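Local coordinates for DsbA-like disulfide oxidoreductase (Wolbachia endosymbiont of Drosophila melanogaster, PDB 6EEZ), which acts as a homotrimeric disulfide isomerase of the DsbA family, carrying out thiol-disulfide exchange, probably in protein substrates, at residues Y66-L74 / I144-R152; D98-H106 / I115-G123. All coordinates share one frame; numbering follows the deposited sequence.

Contact 1 of 2, residues Y66-L74 / I144-R152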
ATOM      1  N   TYR A  66      -8.239  -4.476   2.714  1.00 30.81           N
ATOM      2  CA  TYR A  66      -7.261  -3.416   2.538  1.00 30.41           C
ATOM      3  C   TYR A  66      -6.210  -3.848   1.526  1.00 30.49           C
ATOM      4  O   TYR A  66      -5.424  -4.763   1.775  1.00 30.95           O
ATOM      5  CB  TYR A  66      -6.611  -3.065   3.860  1.00 30.98           C
ATOM      6  CG  TYR A  66      -5.795  -1.772   3.829  1.00 30.55           C
ATOM      7  CD1 TYR A  66      -4.515  -1.739   3.273  1.00 30.54           C
ATOM      8  CD2 TYR A  66      -6.305  -0.600   4.366  1.00 30.56           C
ATOM      9  CE1 TYR A  66      -3.758  -0.543   3.249  1.00 30.70           C
ATOM     10  CE2 TYR A  66      -5.571   0.579   4.348  1.00 30.79           C
ATOM     11  CZ  TYR A  66      -4.302   0.599   3.795  1.00 30.70           C
ATOM     12  OH  TYR A  66      -3.608   1.769   3.803  1.00 30.62           O
ATOM     13  N   ILE A  67      -6.203  -3.177   0.381  1.00 29.67           N
ATOM     14  CA  ILE A  67      -5.239  -3.443  -0.679  1.00 30.20           C
ATOM     15  C   ILE A  67      -4.059  -2.482  -0.535  1.00 30.09           C
ATOM     16  O   ILE A  67      -4.256  -1.309  -0.248  1.00 29.23           O
ATOM     17  CB  ILE A  67      -5.896  -3.294  -2.060  1.00 30.59           C
ATOM     18  CG1 ILE A  67      -7.048  -4.278  -2.172  1.00 30.90           C
ATOM     19  CG2 ILE A  67      -4.885  -3.495  -3.192  1.00 31.71           C
ATOM     20  CD1 ILE A  67      -7.873  -4.112  -3.404  1.00 31.37           C
ATOM     21  N   PHE A  68      -2.844  -2.990  -0.728  1.00 32.85           N
ATOM     22  CA  PHE A  68      -1.604  -2.205  -0.576  1.00 33.08           C
ATOM     23  C   PHE A  68      -1.023  -1.873  -1.934  1.00 33.44           C
ATOM     24  O   PHE A  68      -0.664  -2.776  -2.705  1.00 34.49           O
ATOM     25  CB  PHE A  68      -0.557  -2.963   0.241  1.00 33.99           C
ATOM     26  CG  PHE A  68      -1.010  -3.319   1.633  1.00 33.89           C
ATOM     27  CD1 PHE A  68      -0.945  -2.390   2.663  1.00 33.98           C
ATOM     28  CD2 PHE A  68      -1.505  -4.582   1.904  1.00 33.89           C
ATOM     29  CE1 PHE A  68      -1.362  -2.714   3.958  1.00 34.08           C
ATOM     30  CE2 PHE A  68      -1.928  -4.923   3.207  1.00 33.96           C
ATOM     31  CZ  PHE A  68      -1.859  -3.972   4.223  1.00 33.91           C
ATOM     32  N   ARG A  69      -0.956  -0.573  -2.231  1.00 32.85           N
ATOM     33  CA  ARG A  69      -0.293  -0.096  -3.438  1.00 33.32           C
ATOM     34  C   ARG A  69       1.022   0.578  -3.138  1.00 33.36           C
ATOM     35  O   ARG A  69       1.067   1.677  -2.609  1.00 32.13           O
ATOM     36  CB  ARG A  69      -1.198   0.861  -4.185  1.00 32.71           C
ATOM     37  CG  ARG A  69      -2.364   0.148  -4.776  1.00 33.84           C
ATOM     38  CD  ARG A  69      -1.879  -0.949  -5.696  1.00 36.14           C
ATOM     39  NE  ARG A  69      -2.901  -1.238  -6.673  1.00 37.05           N
ATOM     40  CZ  ARG A  69      -2.932  -0.798  -7.922  1.00 37.42           C
ATOM     41  NH1 ARG A  69      -1.957  -0.070  -8.424  1.00 37.20           N
ATOM     42  NH2 ARG A  69      -3.948  -1.145  -8.681  1.00 37.65           N
ATOM     43  N   ASP A  70       2.090  -0.125  -3.483  1.00 35.39           N
ATOM     44  CA  ASP A  70       3.442   0.359  -3.290  1.00 35.93           C
ATOM     45  C   ASP A  70       3.727   1.368  -4.388  1.00 35.49           C
ATOM     46  O   ASP A  70       3.833   0.991  -5.557  1.00 36.10           O
ATOM     47  CB  ASP A  70       4.431  -0.809  -3.318  1.00 37.27           C
ATOM     48  CG  ASP A  70       4.374  -1.641  -2.052  1.00 37.70           C
ATOM     49  OD1 ASP A  70       4.782  -1.131  -0.988  1.00 38.07           O
ATOM     50  OD2 ASP A  70       3.893  -2.788  -2.110  1.00 37.65           O
ATOM     51  N   ALA A  71       3.819   2.638  -4.011  1.00 31.96           N
ATOM     52  CA  ALA A  71       3.958   3.728  -4.989  1.00 31.30           C
ATOM     53  C   ALA A  71       5.183   4.555  -4.669  1.00 32.36           C
ATOM     54  O   ALA A  71       5.072   5.700  -4.230  1.00 32.19           O
ATOM     55  CB  ALA A  71       2.723   4.597  -4.997  1.00 29.33           C
ATOM     56  N   PRO A  72       6.366   3.967  -4.870  1.00 33.59           N
ATOM     57  CA  PRO A  72       7.618   4.673  -4.605  1.00 35.42           C
ATOM     58  C   PRO A  72       7.778   5.893  -5.523  1.00 36.20           C
ATOM     59  O   PRO A  72       7.736   5.732  -6.753  1.00 36.55           O
ATOM     60  CB  PRO A  72       8.678   3.609  -4.888  1.00 36.53           C
ATOM     61  CG  PRO A  72       8.024   2.688  -5.857  1.00 35.69           C
ATOM     62  CD  PRO A  72       6.595   2.636  -5.459  1.00 33.83           C
ATOM     63  N   ILE A  73       7.943   7.079  -4.929  1.00 39.29           N
ATOM     64  CA  ILE A  73       8.254   8.307  -5.674  1.00 39.55           C
ATOM     65  C   ILE A  73       9.378   9.140  -5.029  1.00 40.36           C
ATOM     66  O   ILE A  73       9.811  10.157  -5.596  1.00 40.75           O
ATOM     67  CB  ILE A  73       6.996   9.211  -5.826  1.00 37.80           C
ATOM     68  CG1 ILE A  73       6.351   9.485  -4.463  1.00 36.99           C
ATOM     69  CG2 ILE A  73       5.974   8.539  -6.699  1.00 36.54           C
ATOM     70  CD1 ILE A  73       5.321  10.583  -4.469  1.00 35.81           C
ATOM     71  N   LEU A  74       9.875   8.713  -3.865  1.00 42.45           N
ATOM     72  CA  LEU A  74      10.855   9.518  -3.128  1.00 43.39           C
ATOM     73  C   LEU A  74      12.297   9.058  -3.336  1.00 45.64           C
ATOM     74  O   LEU A  74      13.191   9.448  -2.585  1.00 47.06           O
ATOM     75  CB  LEU A  74      10.514   9.529  -1.638  1.00 43.32           C
ATOM     76  CG  LEU A  74       9.177  10.208  -1.291  1.00 42.16           C
ATOM     77  CD1 LEU A  74       8.906  10.126   0.195  1.00 42.31           C
ATOM     78  CD2 LEU A  74       9.141  11.663  -1.746  1.00 42.13           C
ATOM     79  N   ILE A 144       4.585  -1.957 -10.119  1.00 42.89           N
ATOM     80  CA  ILE A 144       4.971  -0.677  -9.546  1.00 41.90           C
ATOM     81  C   ILE A 144       4.695   0.434 -10.559  1.00 40.77           C
ATOM     82  O   ILE A 144       4.242   1.519 -10.200  1.00 39.13           O
ATOM     83  CB  ILE A 144       6.449  -0.675  -9.120  1.00 42.69           C
ATOM     84  CG1 ILE A 144       6.596  -1.455  -7.808  1.00 43.48           C
ATOM     85  CG2 ILE A 144       6.978   0.759  -8.971  1.00 40.75           C
ATOM     86  CD1 ILE A 144       7.987  -1.531  -7.272  1.00 44.21           C
ATOM     87  N   ASN A 145       4.953   0.156 -11.825  1.00 41.41           N
ATOM     88  CA  ASN A 145       4.673   1.129 -12.863  1.00 40.54           C
ATOM     89  C   ASN A 145       3.184   1.404 -12.925  1.00 39.63           C
ATOM     90  O   ASN A 145       2.759   2.561 -13.080  1.00 38.60           O
ATOM     91  CB  ASN A 145       5.177   0.641 -14.219  1.00 41.71           C
ATOM     92  CG  ASN A 145       6.673   0.756 -14.350  1.00 42.23           C
ATOM     93  OD1 ASN A 145       7.307   1.559 -13.660  1.00 41.35           O
ATOM     94  ND2 ASN A 145       7.253  -0.038 -15.247  1.00 43.62           N
ATOM     95  N   ASN A 146       2.384   0.352 -12.771  1.00 40.67           N
ATOM     96  CA  ASN A 146       0.946   0.518 -12.869  1.00 39.77           C
ATOM     97  C   ASN A 146       0.435   1.326 -11.701  1.00 38.66           C
ATOM     98  O   ASN A 146      -0.460   2.137 -11.879  1.00 37.86           O
ATOM     99  CB  ASN A 146       0.241  -0.834 -12.973  1.00 39.79           C
ATOM    100  CG  ASN A 146       0.325  -1.426 -14.376  1.00 40.40           C
ATOM    101  OD1 ASN A 146       0.621  -0.723 -15.357  1.00 40.79           O
ATOM    102  ND2 ASN A 146       0.059  -2.714 -14.485  1.00 40.79           N
ATOM    103  N   SER A 147       1.036   1.172 -10.523  1.00 36.61           N
ATOM    104  CA  SER A 147       0.629   1.982  -9.371  1.00 34.93           C
ATOM    105  C   SER A 147       1.053   3.434  -9.518  1.00 33.62           C
ATOM    106  O   SER A 147       0.316   4.343  -9.117  1.00 31.62           O
ATOM    107  CB  SER A 147       1.211   1.428  -8.073  1.00 34.72           C
ATOM    108  OG  SER A 147       0.622   0.195  -7.735  1.00 35.62           O
ATOM    109  N   ARG A 148       2.241   3.669 -10.069  1.00 39.60           N
ATOM    110  CA  ARG A 148       2.693   5.031 -10.278  1.00 38.28           C
ATOM    111  C   ARG A 148       1.767   5.770 -11.251  1.00 38.72           C
ATOM    112  O   ARG A 148       1.413   6.923 -11.032  1.00 36.71           O
ATOM    113  CB  ARG A 148       4.125   5.051 -10.809  1.00 39.04           C
ATOM    114  CG  ARG A 148       5.167   4.733  -9.759  1.00 38.98           C
ATOM    115  CD  ARG A 148       6.524   4.533 -10.421  1.00 40.57           C
ATOM    116  NE  ARG A 148       7.609   4.698  -9.453  1.00 40.07           N
ATOM    117  CZ  ARG A 148       8.883   4.438  -9.714  1.00 41.49           C
ATOM    118  NH1 ARG A 148       9.228   3.983 -10.917  1.00 43.40           N
ATOM    119  NH2 ARG A 148       9.810   4.647  -8.779  1.00 41.31           N
ATOM    120  N   LEU A 149       1.387   5.104 -12.334  1.00 42.93           N
ATOM    121  CA  LEU A 149       0.494   5.711 -13.310  1.00 43.78           C
ATOM    122  C   LEU A 149      -0.879   5.978 -12.683  1.00 42.93           C
ATOM    123  O   LEU A 149      -1.511   7.007 -12.964  1.00 42.93           O
ATOM    124  CB  LEU A 149       0.364   4.815 -14.540  1.00 45.52           C
ATOM    125  CG  LEU A 149       1.511   4.940 -15.538  1.00 46.30           C
ATOM    126  CD1 LEU A 149       1.589   3.724 -16.459  1.00 47.79           C
ATOM    127  CD2 LEU A 149       1.357   6.210 -16.372  1.00 46.33           C
ATOM    128  N   LEU A 150      -1.326   5.059 -11.821  1.00 36.59           N
ATOM    129  CA  LEU A 150      -2.588   5.234 -11.136  1.00 35.31           C
ATOM    130  C   LEU A 150      -2.528   6.445 -10.219  1.00 32.56           C
ATOM    131  O   LEU A 150      -3.458   7.259 -10.215  1.00 31.75           O
ATOM    132  CB  LEU A 150      -2.971   3.982 -10.330  1.00 34.61           C
ATOM    133  CG  LEU A 150      -4.358   4.018  -9.688  1.00 31.97           C
ATOM    134  CD1 LEU A 150      -5.433   4.320 -10.714  1.00 32.81           C
ATOM    135  CD2 LEU A 150      -4.661   2.681  -9.011  1.00 30.59           C
ATOM    136  N   VAL A 151      -1.463   6.561  -9.420  1.00 34.20           N
ATOM    137  CA  VAL A 151      -1.256   7.783  -8.637  1.00 31.86           C
ATOM    138  C   VAL A 151      -1.294   9.023  -9.549  1.00 32.76           C
ATOM    139  O   VAL A 151      -1.902  10.019  -9.179  1.00 31.50           O
ATOM    140  CB  VAL A 151       0.075   7.762  -7.854  1.00 30.74           C
ATOM    141  CG1 VAL A 151       0.373   9.146  -7.286  1.00 29.53           C
ATOM    142  CG2 VAL A 151       0.050   6.679  -6.728  1.00 30.04           C
ATOM    143  N   ARG A 152      -0.656   8.974 -10.719  1.00 35.55           N
ATOM    144  CA  ARG A 152      -0.714  10.114 -11.639  1.00 36.59           C
ATOM    145  C   ARG A 152      -2.164  10.372 -12.078  1.00 38.02           C
ATOM    146  O   ARG A 152      -2.622  11.508 -12.055  1.00 37.95           O
ATOM    147  CB  ARG A 152       0.159   9.902 -12.882  1.00 38.36           C
ATOM    148  CG  ARG A 152       1.649   9.794 -12.624  1.00 37.54           C
ATOM    149  CD  ARG A 152       2.297  11.147 -12.365  1.00 36.80           C
ATOM    150  NE  ARG A 152       2.220  12.092 -13.479  1.00 38.00           N
ATOM    151  CZ  ARG A 152       3.137  12.222 -14.441  1.00 40.16           C
ATOM    152  NH1 ARG A 152       4.200  11.440 -14.463  1.00 40.92           N
ATOM    153  NH2 ARG A 152       2.992  13.137 -15.401  1.00 42.67           N
TER
HETATM  154  O   HOH W   1       2.672  -1.369  -6.411  1.00 32.32           O
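Arg69, Ala71 and Pro72 meet helix 144-152 where strand 66-70 runs out, and the buried half is polar at its heart. The Arg69 chain turns about its CB-CG bond (chi2 -57°), which brings NH1 to Ser147 OG at 2.7 Å. The hydrogen bond is only moderately straight, at 146°, and the hydroxyl oxygen lies somewhat out of the guanidinium plane. Leu150 CD2 covers one face of that guanidinium, 3.9 Å from NH1, while Tyr25 makes a cation-pi contact with the same arginine. A water extends the polar network, giving a hydrogen bond to Asp70 O at 2.8 Å and sharing another with Ser147 OG. Farther along the chain, Ala71 CB sits 3.8 Å from Val151 CG2, and buried Pro72 CG 3.8 Å from Ile144 CG2. Strand and helix axes cross at 92° and 8.1 Å, so the end of an inner strand of the thioredoxin-fold sheet meets one short span of helix 137-154; Phe40 of the adjacent strand continues this packing against Leu150 and Val151. Toward solvent the contact thins to the partly exposed Arg148, which, extended from CG to NE, grips Pro72 O side-on: NE approaches at 2.9 Å nearly along the C=O axis, NH2 at 3.1 Å from above the carbonyl plane. Ile144 CG2 lies over one face of this guanidinium, toward its rim; the paired bonds help to orient the group.

Contact 2 of 2, residues D98-H106 / I115-G123; sequences DFHHAALSH and ILDIVKNIG
Phe99 reaches from helix 98-105 into the side chains of helix 115-121 and meets four side chains on the way. At its root, CB lies 3.9 Å from Ile122 CD1. With CG anti to the backbone N (chi1 -176°), the ring swings toward the partner helix. CD1 then meets Ile118 CG2 at 3.5 Å, and CE1, next along the rim, touches that methyl as well as Val119 CG2, the latter at 4.0 Å. The tip, CZ, ends 4.2 Å from Ile115 CG2, which comes in at the ring edge. Ile118 is the answering residue: its CG2 also packs on Ala102 CB at 3.7 Å, while its other branch carries CD1 to His106 CD2 at 4.1 Å. Farther along, Ile122 CG2 abuts Asp98 CB. Ser84 and Ala85 of helix 76-91 also touch Phe99, whereas Asp98 and Ile122 lie at the partly exposed border. Gly123, at positive phi, ends the helix 112-121 in a Schellman motif. With axes 9.8 Å apart and inclined at 138°, the pair forms an apolar, roughly antiparallel helix packing within the helical region that DsbA-like proteins insert into the thioredoxin fold.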
ATOM      1  N   ASP A  98       4.131  -8.085   7.100  1.00 44.48           N
ATOM      2  CA  ASP A  98       5.252  -8.032   8.040  1.00 44.82           C
ATOM      3  C   ASP A  98       6.415  -7.240   7.474  1.00 44.99           C
ATOM      4  O   ASP A  98       7.044  -6.456   8.183  1.00 44.94           O
ATOM      5  CB  ASP A  98       5.717  -9.437   8.405  1.00 46.06           C
ATOM      6  CG  ASP A  98       4.689 -10.183   9.192  1.00 46.41           C
ATOM      7  OD1 ASP A  98       3.843  -9.525   9.828  1.00 45.33           O
ATOM      8  OD2 ASP A  98       4.734 -11.424   9.192  1.00 47.65           O
ATOM      9  N   PHE A  99       6.704  -7.443   6.196  1.00 44.48           N
ATOM     10  CA  PHE A  99       7.707  -6.628   5.546  1.00 44.47           C
ATOM     11  C   PHE A  99       7.206  -5.191   5.533  1.00 43.52           C
ATOM     12  O   PHE A  99       7.928  -4.279   5.911  1.00 43.70           O
ATOM     13  CB  PHE A  99       8.002  -7.110   4.129  1.00 44.33           C
ATOM     14  CG  PHE A  99       9.101  -6.339   3.470  1.00 43.97           C
ATOM     15  CD1 PHE A  99      10.422  -6.714   3.646  1.00 45.08           C
ATOM     16  CD2 PHE A  99       8.822  -5.197   2.729  1.00 42.28           C
ATOM     17  CE1 PHE A  99      11.441  -5.991   3.068  1.00 44.76           C
ATOM     18  CE2 PHE A  99       9.841  -4.462   2.144  1.00 42.00           C
ATOM     19  CZ  PHE A  99      11.154  -4.864   2.316  1.00 43.25           C
ATOM     20  N   HIS A 100       5.955  -5.009   5.117  1.00 42.25           N
ATOM     21  CA  HIS A 100       5.328  -3.694   5.024  1.00 40.88           C
ATOM     22  C   HIS A 100       5.504  -2.887   6.301  1.00 40.40           C
ATOM     23  O   HIS A 100       5.975  -1.749   6.272  1.00 40.12           O
ATOM     24  CB  HIS A 100       3.833  -3.857   4.707  1.00 39.43           C
ATOM     25  CG  HIS A 100       3.023  -2.601   4.826  1.00 37.09           C
ATOM     26  ND1 HIS A 100       2.738  -1.791   3.742  1.00 35.62           N
ATOM     27  CD2 HIS A 100       2.404  -2.032   5.887  1.00 35.69           C
ATOM     28  CE1 HIS A 100       1.983  -0.781   4.127  1.00 33.41           C
ATOM     29  NE2 HIS A 100       1.762  -0.898   5.427  1.00 33.43           N
ATOM     30  N   HIS A 101       5.119  -3.488   7.422  1.00 43.25           N
ATOM     31  CA  HIS A 101       5.075  -2.775   8.689  1.00 42.92           C
ATOM     32  C   HIS A 101       6.491  -2.513   9.211  1.00 44.48           C
ATOM     33  O   HIS A 101       6.770  -1.449   9.791  1.00 44.52           O
ATOM     34  CB  HIS A 101       4.265  -3.565   9.724  1.00 42.56           C
ATOM     35  CG  HIS A 101       3.885  -2.760  10.921  1.00 41.65           C
ATOM     36  ND1 HIS A 101       4.548  -2.860  12.124  1.00 43.01           N
ATOM     37  CD2 HIS A 101       2.924  -1.824  11.096  1.00 39.84           C
ATOM     38  CE1 HIS A 101       4.005  -2.025  12.991  1.00 42.32           C
ATOM     39  NE2 HIS A 101       3.016  -1.386  12.395  1.00 40.51           N
ATOM     40  N   ALA A 102       7.385  -3.476   9.005  1.00 42.98           N
ATOM     41  CA  ALA A 102       8.785  -3.275   9.374  1.00 43.95           C
ATOM     42  C   ALA A 102       9.413  -2.166   8.540  1.00 44.04           C
ATOM     43  O   ALA A 102      10.199  -1.388   9.052  1.00 44.97           O
ATOM     44  CB  ALA A 102       9.583  -4.561   9.217  1.00 44.74           C
ATOM     45  N   ALA A 103       9.078  -2.091   7.255  1.00 43.35           N
ATOM     46  CA  ALA A 103       9.653  -1.060   6.406  1.00 42.87           C
ATOM     47  C   ALA A 103       9.192   0.315   6.887  1.00 41.95           C
ATOM     48  O   ALA A 103       9.983   1.264   6.960  1.00 42.36           O
ATOM     49  CB  ALA A 103       9.273  -1.283   4.962  1.00 41.89           C
ATOM     50  N   LEU A 104       7.912   0.419   7.223  1.00 41.12           N
ATOM     51  CA  LEU A 104       7.381   1.653   7.783  1.00 40.47           C
ATOM     52  C   LEU A 104       7.990   1.965   9.159  1.00 41.75           C
ATOM     53  O   LEU A 104       8.093   3.133   9.545  1.00 41.81           O
ATOM     54  CB  LEU A 104       5.868   1.577   7.884  1.00 38.49           C
ATOM     55  CG  LEU A 104       5.143   1.610   6.533  1.00 37.05           C
ATOM     56  CD1 LEU A 104       3.624   1.466   6.751  1.00 35.34           C
ATOM     57  CD2 LEU A 104       5.471   2.892   5.718  1.00 37.14           C
ATOM     58  N   SER A 105       8.407   0.928   9.888  1.00 44.04           N
ATOM     59  CA  SER A 105       9.009   1.125  11.209  1.00 44.79           C
ATOM     60  C   SER A 105      10.499   1.487  11.106  1.00 46.51           C
ATOM     61  O   SER A 105      11.080   2.054  12.020  1.00 46.68           O
ATOM     62  CB  SER A 105       8.826  -0.134  12.062  1.00 45.35           C
ATOM     63  OG  SER A 105       7.450  -0.445  12.186  1.00 43.97           O
ATOM     64  N   HIS A 106      11.101   1.159   9.970  1.00 49.39           N
ATOM     65  CA  HIS A 106      12.497   1.472   9.674  1.00 51.16           C
ATOM     66  C   HIS A 106      12.697   2.983   9.578  1.00 50.85           C
ATOM     67  O   HIS A 106      12.305   3.600   8.587  1.00 49.27           O
ATOM     68  CB  HIS A 106      12.887   0.772   8.371  1.00 50.90           C
ATOM     69  CG  HIS A 106      14.314   0.956   7.967  1.00 52.45           C
ATOM     70  ND1 HIS A 106      14.830   2.176   7.591  1.00 52.27           N
ATOM     71  CD2 HIS A 106      15.319   0.062   7.827  1.00 54.28           C
ATOM     72  CE1 HIS A 106      16.099   2.030   7.266  1.00 53.99           C
ATOM     73  NE2 HIS A 106      16.423   0.757   7.405  1.00 55.14           N
ATOM     74  N   ILE A 115      17.507  -3.685   4.458  1.00 57.85           N
ATOM     75  CA  ILE A 115      16.382  -4.391   3.856  1.00 56.76           C
ATOM     76  C   ILE A 115      16.507  -5.902   4.099  1.00 58.42           C
ATOM     77  O   ILE A 115      15.503  -6.559   4.358  1.00 57.45           O
ATOM     78  CB  ILE A 115      16.269  -4.105   2.330  1.00 56.35           C
ATOM     79  CG1 ILE A 115      15.789  -2.670   2.099  1.00 54.60           C
ATOM     80  CG2 ILE A 115      15.291  -5.075   1.650  1.00 55.48           C
ATOM     81  CD1 ILE A 115      15.740  -2.252   0.642  1.00 54.37           C
ATOM     82  N   LEU A 116      17.720  -6.451   4.023  1.00 64.96           N
ATOM     83  CA  LEU A 116      17.933  -7.875   4.343  1.00 65.99           C
ATOM     84  C   LEU A 116      17.703  -8.172   5.819  1.00 65.53           C
ATOM     85  O   LEU A 116      17.096  -9.182   6.159  1.00 65.00           O
ATOM     86  CB  LEU A 116      19.345  -8.340   3.963  1.00 68.64           C
ATOM     87  CG  LEU A 116      19.665  -8.511   2.472  1.00 69.10           C
ATOM     88  CD1 LEU A 116      21.083  -9.069   2.297  1.00 72.99           C
ATOM     89  CD2 LEU A 116      18.661  -9.410   1.773  1.00 67.42           C
ATOM     90  N   ASP A 117      18.196  -7.303   6.696  1.00 67.49           N
ATOM     91  CA  ASP A 117      17.906  -7.420   8.118  1.00 67.56           C
ATOM     92  C   ASP A 117      16.404  -7.586   8.330  1.00 65.77           C
ATOM     93  O   ASP A 117      15.976  -8.324   9.210  1.00 65.74           O
ATOM     94  CB  ASP A 117      18.405  -6.194   8.889  1.00 68.38           C
ATOM     95  CG  ASP A 117      19.902  -6.017   8.804  1.00 72.01           C
ATOM     96  OD1 ASP A 117      20.631  -7.030   8.676  1.00 74.52           O
ATOM     97  OD2 ASP A 117      20.348  -4.851   8.874  1.00 72.64           O
ATOM     98  N   ILE A 118      15.606  -6.906   7.514  1.00 59.41           N
ATOM     99  CA  ILE A 118      14.160  -6.993   7.634  1.00 57.54           C
ATOM    100  C   ILE A 118      13.653  -8.331   7.089  1.00 57.04           C
ATOM    101  O   ILE A 118      12.778  -8.958   7.678  1.00 55.97           O
ATOM    102  CB  ILE A 118      13.462  -5.824   6.900  1.00 56.09           C
ATOM    103  CG1 ILE A 118      13.716  -4.512   7.645  1.00 56.04           C
ATOM    104  CG2 ILE A 118      11.943  -6.082   6.763  1.00 54.36           C
ATOM    105  CD1 ILE A 118      13.108  -3.267   6.962  1.00 54.31           C
ATOM    106  N   VAL A 119      14.200  -8.764   5.960  1.00 60.11           N
ATOM    107  CA  VAL A 119      13.769 -10.013   5.354  1.00 60.33           C
ATOM    108  C   VAL A 119      14.115 -11.177   6.280  1.00 61.49           C
ATOM    109  O   VAL A 119      13.428 -12.197   6.298  1.00 61.38           O
ATOM    110  CB  VAL A 119      14.410 -10.217   3.970  1.00 61.43           C
ATOM    111  CG1 VAL A 119      14.033 -11.553   3.392  1.00 61.55           C
ATOM    112  CG2 VAL A 119      13.957  -9.128   3.017  1.00 60.64           C
ATOM    113  N   LYS A 120      15.170 -11.014   7.069  1.00 63.22           N
ATOM    114  CA  LYS A 120      15.551 -12.037   8.031  1.00 64.52           C
ATOM    115  C   LYS A 120      14.661 -12.055   9.263  1.00 63.21           C
ATOM    116  O   LYS A 120      14.325 -13.125   9.770  1.00 63.48           O
ATOM    117  CB  LYS A 120      17.001 -11.847   8.472  1.00 67.01           C
ATOM    118  CG  LYS A 120      18.021 -11.960   7.357  1.00 69.08           C
ATOM    119  CD  LYS A 120      17.862 -13.239   6.549  1.00 69.72           C
ATOM    120  CE  LYS A 120      18.988 -13.390   5.554  1.00 72.39           C
ATOM    121  NZ  LYS A 120      20.337 -13.429   6.225  1.00 75.71           N
ATOM    122  N   ASN A 121      14.301 -10.879   9.770  1.00 62.39           N
ATOM    123  CA  ASN A 121      13.546 -10.809  11.022  1.00 61.71           C
ATOM    124  C   ASN A 121      12.100 -11.291  10.870  1.00 59.53           C
ATOM    125  O   ASN A 121      11.418 -11.558  11.865  1.00 59.00           O
ATOM    126  CB  ASN A 121      13.561  -9.382  11.563  1.00 61.52           C
ATOM    127  CG  ASN A 121      14.932  -8.957  12.039  1.00 63.38           C
ATOM    128  OD1 ASN A 121      15.719  -9.774  12.535  1.00 65.87           O
ATOM    129  ND2 ASN A 121      15.231  -7.679  11.895  1.00 63.15           N
ATOM    130  N   ILE A 122      11.639 -11.412   9.626  1.00 55.10           N
ATOM    131  CA  ILE A 122      10.261 -11.830   9.377  1.00 53.27           C
ATOM    132  C   ILE A 122      10.159 -13.279   8.899  1.00 53.75           C
ATOM    133  O   ILE A 122       9.076 -13.726   8.519  1.00 52.06           O
ATOM    134  CB  ILE A 122       9.578 -10.899   8.355  1.00 51.79           C
ATOM    135  CG1 ILE A 122      10.238 -11.008   6.978  1.00 52.44           C
ATOM    136  CG2 ILE A 122       9.624  -9.467   8.862  1.00 51.28           C
ATOM    137  CD1 ILE A 122       9.494 -10.216   5.887  1.00 51.20           C
ATOM    138  N   GLY A 123      11.275 -14.001   8.912  1.00 62.72           N
ATOM    139  CA  GLY A 123      11.257 -15.439   8.706  1.00 63.80           C
ATOM    140  C   GLY A 123      11.642 -15.938   7.322  1.00 64.81           C
ATOM    141  O   GLY A 123      11.587 -17.145   7.062  1.00 65.94           O
TER

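The thioredoxin-fold sheet and the inserted helices are two parts of one DsbA-like chain, and the two contacts sample one each: contact 1 packs the end of an inner strand under helix 137-154, whereas contact 2 joins two helices within the chain between the segments of contact 1. Their centres are 20 Å apart, yet they touch directly where Phe68 CD1 comes within 3.6 Å of His100 CE1, the ring planes inclined at about 50°. Helix 76-91 is also shared, meeting Pro72 and Ile144 of contact 1 and Phe99 and Ile115 of contact 2. The segment 66-74 runs on past contact 1 to the redox site, where Leu74 touches Cys45, which is disulfide-bonded to Cys48.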